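Local coordinates for protein terminal oxygenase component of carbazole 1,9a-dioxygenase (PDB 3GKQ) that probably carries out the terminal oxygenation step of carbazole 1,9a-dioxygenase, passing electrons from a Rieske [2Fe-2S] cluster to a non-heme iron that dihydroxylates carbazole, at residues A[31-36]-A[138-143]; A[199-204]-A[255-260]. All blocks are in the same frame, centred on the assembly; numbering follows the deposited sequence.

Contact 1: residues A[31-36]-A[138-143]; sequences HWYPVR and LFVGDQ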
# COMPACT_ATOMS: atom_id res chain seq x y z
N HIS A 31 28.15 8.01 -12.74
CA HIS A 31 29.06 7.99 -11.60
C HIS A 31 29.20 6.55 -11.11
O HIS A 31 28.35 5.70 -11.40
CB HIS A 31 28.51 8.85 -10.45
CG HIS A 31 28.57 10.32 -10.69
ND1 HIS A 31 29.72 11.06 -10.48
CD2 HIS A 31 27.63 11.20 -11.10
CE1 HIS A 31 29.48 12.33 -10.74
NE2 HIS A 31 28.21 12.45 -11.12
N TRP A 32 30.28 6.29 -10.37
CA TRP A 32 30.53 4.97 -9.80
C TRP A 32 29.84 4.87 -8.45
O TRP A 32 29.82 5.84 -7.69
CB TRP A 32 32.03 4.72 -9.58
CG TRP A 32 32.84 4.55 -10.83
CD1 TRP A 32 33.53 5.51 -11.50
CD2 TRP A 32 33.05 3.33 -11.56
NE1 TRP A 32 34.17 4.97 -12.59
CE2 TRP A 32 33.89 3.64 -12.65
CE3 TRP A 32 32.60 2.01 -11.39
CZ2 TRP A 32 34.30 2.66 -13.57
CZ3 TRP A 32 33.01 1.04 -12.31
CH2 TRP A 32 33.85 1.38 -13.38
N TYR A 33 29.29 3.71 -8.15
CA TYR A 33 28.60 3.46 -6.89
C TYR A 33 28.93 2.07 -6.38
O TYR A 33 28.93 1.11 -7.15
CB TYR A 33 27.08 3.54 -7.09
CG TYR A 33 26.53 4.92 -7.38
CD1 TYR A 33 26.26 5.82 -6.35
CD2 TYR A 33 26.28 5.32 -8.69
CE1 TYR A 33 25.73 7.08 -6.62
CE2 TYR A 33 25.77 6.58 -8.97
CZ TYR A 33 25.49 7.46 -7.93
OH TYR A 33 24.98 8.70 -8.21
N PRO A 34 29.24 1.94 -5.09
CA PRO A 34 29.55 0.62 -4.52
C PRO A 34 28.20 -0.04 -4.25
O PRO A 34 27.27 0.63 -3.80
CB PRO A 34 30.30 0.97 -3.24
CG PRO A 34 29.63 2.24 -2.80
CD PRO A 34 29.48 3.01 -4.10
N VAL A 35 28.07 -1.34 -4.51
CA VAL A 35 26.79 -2.00 -4.30
C VAL A 35 26.83 -3.21 -3.37
O VAL A 35 25.80 -3.58 -2.80
CB VAL A 35 26.17 -2.46 -5.63
CG1 VAL A 35 25.91 -1.26 -6.52
CG2 VAL A 35 27.10 -3.45 -6.33
N ARG A 36 28.00 -3.80 -3.20
CA ARG A 36 28.11 -4.98 -2.36
C ARG A 36 29.56 -5.19 -1.91
O ARG A 36 30.49 -4.65 -2.51
CB ARG A 36 27.62 -6.20 -3.16
CG ARG A 36 26.87 -7.26 -2.37
CD ARG A 36 25.36 -7.22 -2.62
NE ARG A 36 24.73 -6.06 -2.01
CZ ARG A 36 23.42 -5.83 -2.00
NH1 ARG A 36 22.58 -6.68 -2.58
NH2 ARG A 36 22.95 -4.74 -1.42
N LEU A 138 29.92 -0.22 -9.39
CA LEU A 138 29.32 -0.31 -10.71
C LEU A 138 29.21 1.10 -11.27
O LEU A 138 28.95 2.05 -10.53
CB LEU A 138 27.92 -0.92 -10.64
CG LEU A 138 27.72 -2.31 -10.07
CD1 LEU A 138 26.25 -2.70 -10.23
CD2 LEU A 138 28.63 -3.31 -10.78
N PHE A 139 29.41 1.25 -12.58
CA PHE A 139 29.26 2.55 -13.20
C PHE A 139 27.87 2.57 -13.83
O PHE A 139 27.55 1.71 -14.65
CB PHE A 139 30.32 2.78 -14.28
CG PHE A 139 30.28 4.17 -14.87
CD1 PHE A 139 30.81 5.25 -14.16
CD2 PHE A 139 29.69 4.41 -16.11
CE1 PHE A 139 30.75 6.54 -14.67
CE2 PHE A 139 29.63 5.70 -16.63
CZ PHE A 139 30.16 6.77 -15.91
N VAL A 140 27.05 3.53 -13.43
CA VAL A 140 25.70 3.65 -13.96
C VAL A 140 25.66 4.88 -14.85
O VAL A 140 25.70 6.01 -14.35
CB VAL A 140 24.66 3.80 -12.84
CG1 VAL A 140 23.25 3.90 -13.45
CG2 VAL A 140 24.75 2.62 -11.89
N GLY A 141 25.58 4.67 -16.16
CA GLY A 141 25.55 5.78 -17.08
C GLY A 141 25.68 5.33 -18.52
O GLY A 141 25.73 4.13 -18.79
N ASP A 142 25.74 6.29 -19.43
CA ASP A 142 25.83 6.00 -20.86
C ASP A 142 27.16 6.43 -21.47
O ASP A 142 27.47 6.06 -22.60
CB ASP A 142 24.70 6.72 -21.59
CG ASP A 142 23.37 6.52 -20.90
OD1 ASP A 142 22.84 5.39 -20.96
OD2 ASP A 142 22.87 7.49 -20.29
N GLN A 143 27.94 7.20 -20.73
CA GLN A 143 29.23 7.65 -21.24
C GLN A 143 30.37 6.79 -20.71
O GLN A 143 30.19 6.02 -19.77
CB GLN A 143 29.46 9.11 -20.87
CG GLN A 143 29.47 9.39 -19.38
CD GLN A 143 29.38 10.88 -19.08
OE1 GLN A 143 28.47 11.56 -19.55
NE2 GLN A 143 30.34 11.39 -18.31
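Leu138 O is approached by two groups of the neighbouring strand: Tyr33 N donates to it at 2.9 Å, and Trp32 CA makes a CA-H...O contact with Leu138 O at 3.4 Å. Leu138 N returns the bond to Tyr33 O at 2.8 Å, completing an antiparallel hydrogen-bonded pair. Trp32 and Phe139 form the adjoining non-hydrogen-bonded pair, and their side chains share one face of the sheet. Phe139 CB sits 3.6 Å from the centroid of the Trp32 six-membered ring, almost on the ring normal, as a CH-pi contact. With CG anti to the backbone N (chi1 -175°), the Phe139 ring presents its edge to the indole five-membered ring in a T-shaped stack, planes at 61°. Strand 31-35 is an outer strand of the three-stranded antiparallel sheet 31-35, 135-140, 129-132; the pairing joins parts of the chain far apart in sequence, with the Rieske [2Fe-2S] region largely between them. His146 O accepts from Trp32 NE1, and the His146 ring meets both aromatics. Leu138, on the face that also carries Tyr33, meets Val35 at the strand's end, Val35 CG2 lying 4.0 Å from Leu138 CG, and strand 54-61 packs on both side chains through Leu58.

Contact 2: residues A[199-204]-A[255-260]; sequences NDIALP and GSKMVA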
# COMPACT_ATOMS: atom_id res chain seq x y z
N ASN A 199 34.88 5.18 24.44
CA ASN A 199 36.18 5.46 23.83
C ASN A 199 36.71 6.84 24.19
O ASN A 199 37.52 7.42 23.45
CB ASN A 199 36.08 5.30 22.31
CG ASN A 199 37.45 5.29 21.64
OD1 ASN A 199 38.39 4.66 22.12
ND2 ASN A 199 37.57 5.99 20.51
N ASP A 200 36.27 7.37 25.33
CA ASP A 200 36.71 8.68 25.81
C ASP A 200 36.72 9.73 24.71
O ASP A 200 37.70 10.47 24.55
CB ASP A 200 38.11 8.53 26.44
CG ASP A 200 38.62 9.83 27.04
OD1 ASP A 200 37.88 10.47 27.81
OD2 ASP A 200 39.78 10.21 26.74
N ILE A 201 35.63 9.80 23.96
CA ILE A 201 35.51 10.77 22.87
C ILE A 201 34.97 12.11 23.34
O ILE A 201 34.05 12.17 24.16
CB ILE A 201 34.56 10.23 21.74
CG1 ILE A 201 35.39 9.53 20.66
CG2 ILE A 201 33.78 11.37 21.11
CD1 ILE A 201 36.03 8.28 21.11
N ALA A 202 35.55 13.18 22.82
CA ALA A 202 35.08 14.52 23.16
C ALA A 202 34.01 14.87 22.12
O ALA A 202 34.32 15.04 20.94
CB ALA A 202 36.22 15.51 23.10
N LEU A 203 32.76 14.95 22.55
CA LEU A 203 31.66 15.29 21.64
C LEU A 203 30.82 16.42 22.21
O LEU A 203 30.11 16.25 23.21
CB LEU A 203 30.78 14.08 21.39
CG LEU A 203 29.69 14.28 20.33
CD1 LEU A 203 30.34 14.40 18.96
CD2 LEU A 203 28.72 13.11 20.36
N PRO A 204 30.88 17.60 21.59
CA PRO A 204 30.10 18.75 22.05
C PRO A 204 28.63 18.60 21.69
O PRO A 204 28.23 17.64 21.03
CB PRO A 204 30.76 19.91 21.33
CG PRO A 204 31.13 19.29 20.01
CD PRO A 204 31.70 17.95 20.41
N GLY A 255 36.09 14.80 26.55
CA GLY A 255 36.90 13.59 26.47
C GLY A 255 38.29 13.98 26.03
O GLY A 255 38.55 15.15 25.78
N SER A 256 39.19 13.01 25.93
CA SER A 256 40.55 13.31 25.50
C SER A 256 40.84 12.92 24.05
O SER A 256 41.78 13.43 23.44
CB SER A 256 41.56 12.66 26.44
OG SER A 256 41.55 13.30 27.71
N LYS A 257 40.03 12.02 23.49
CA LYS A 257 40.21 11.61 22.10
C LYS A 257 39.44 12.55 21.18
O LYS A 257 38.21 12.62 21.24
CB LYS A 257 39.75 10.17 21.89
CG LYS A 257 40.63 9.14 22.57
CD LYS A 257 40.28 7.73 22.12
CE LYS A 257 41.24 6.71 22.72
NZ LYS A 257 41.00 5.35 22.18
N MET A 258 40.17 13.28 20.34
CA MET A 258 39.58 14.22 19.41
C MET A 258 39.31 13.58 18.05
O MET A 258 40.24 13.13 17.37
CB MET A 258 40.51 15.42 19.23
CG MET A 258 41.04 15.99 20.54
SD MET A 258 39.73 16.42 21.69
CE MET A 258 39.35 18.09 21.14
N VAL A 259 38.04 13.53 17.66
CA VAL A 259 37.65 12.95 16.38
C VAL A 259 36.82 13.93 15.56
O VAL A 259 36.50 15.02 16.03
CB VAL A 259 36.83 11.66 16.58
CG1 VAL A 259 37.71 10.56 17.16
CG2 VAL A 259 35.64 11.93 17.50
N ALA A 260 36.47 13.53 14.34
CA ALA A 260 35.68 14.39 13.46
C ALA A 260 36.32 15.77 13.39
O ALA A 260 35.66 16.79 13.62
CB ALA A 260 34.25 14.49 13.98
O HOH W 1 40.03 11.78 29.38
O HOH W 2 36.30 15.12 19.37
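Lys257 NZ donates to Asn199 OD1 at 2.7 Å, the ammonium tilted 28° from the carbonyl plane of the amide. The lysine chain, extended beyond CG, crosses the asparagine at about a right angle, and Lys257 CD passes 3.1 Å from Asn199 O. Beside it, Lys257 N donates to Asp200 O at 3.0 Å, and Ala202 N donates to Lys257 O at 3.1 Å. These two backbone bonds make a single bridge of Ile201 with Lys257, joining the loop after helix 194-198 to the one between strands 247-251 and 262-266 within the ring-hydroxylase region. Asp200 OD2 takes Ser256 N at 3.0 Å from above the carboxylate plane, while a water spans Asp200 OD1 and Ser256 OG. A second water accepts from Val259 N and lies doubtfully close to Ala202 O. Gly255 passes so close to Ile201 and Ala202 that a CB there would clash with their backbone. Ile201 CG1 meets Val259 CG2 at 4.0 Å, the two side chains crossing steeply. Further out, Asp278 positions the first pair, its OD2 forming a salt bridge with Lys257 NZ and accepting from Asn199 ND2. A methionine in place of Lys257 would probably leave Asp278 without its opposite charge and Asn199 OD1 without this donor. Ile201 and Leu203 both pack on Leu196 of helix 194-198, and Leu203 also touches the iron ligand His190.

Overall arrangement
Contact 1 is buried, its centre about 12 Å from the centre of the chain, whereas contact 2 is only partly buried, its centre about 25 Å from it; they lie on opposite sides of the chain's centre, with nearest atoms about 21 Å apart. They share no strand or helix. In 31-36 with 138-143, regular sheet pairing is combined with stacked aromatics and aliphatic packing. In 199-204 with 255-260, two irregular loops are joined by a lone backbone bridge, charged and amide side chains, and water. Contact 1 lies away from the metal sites, while the side chain of Val259 in contact 2 is about 11 Å from the bound iron(II).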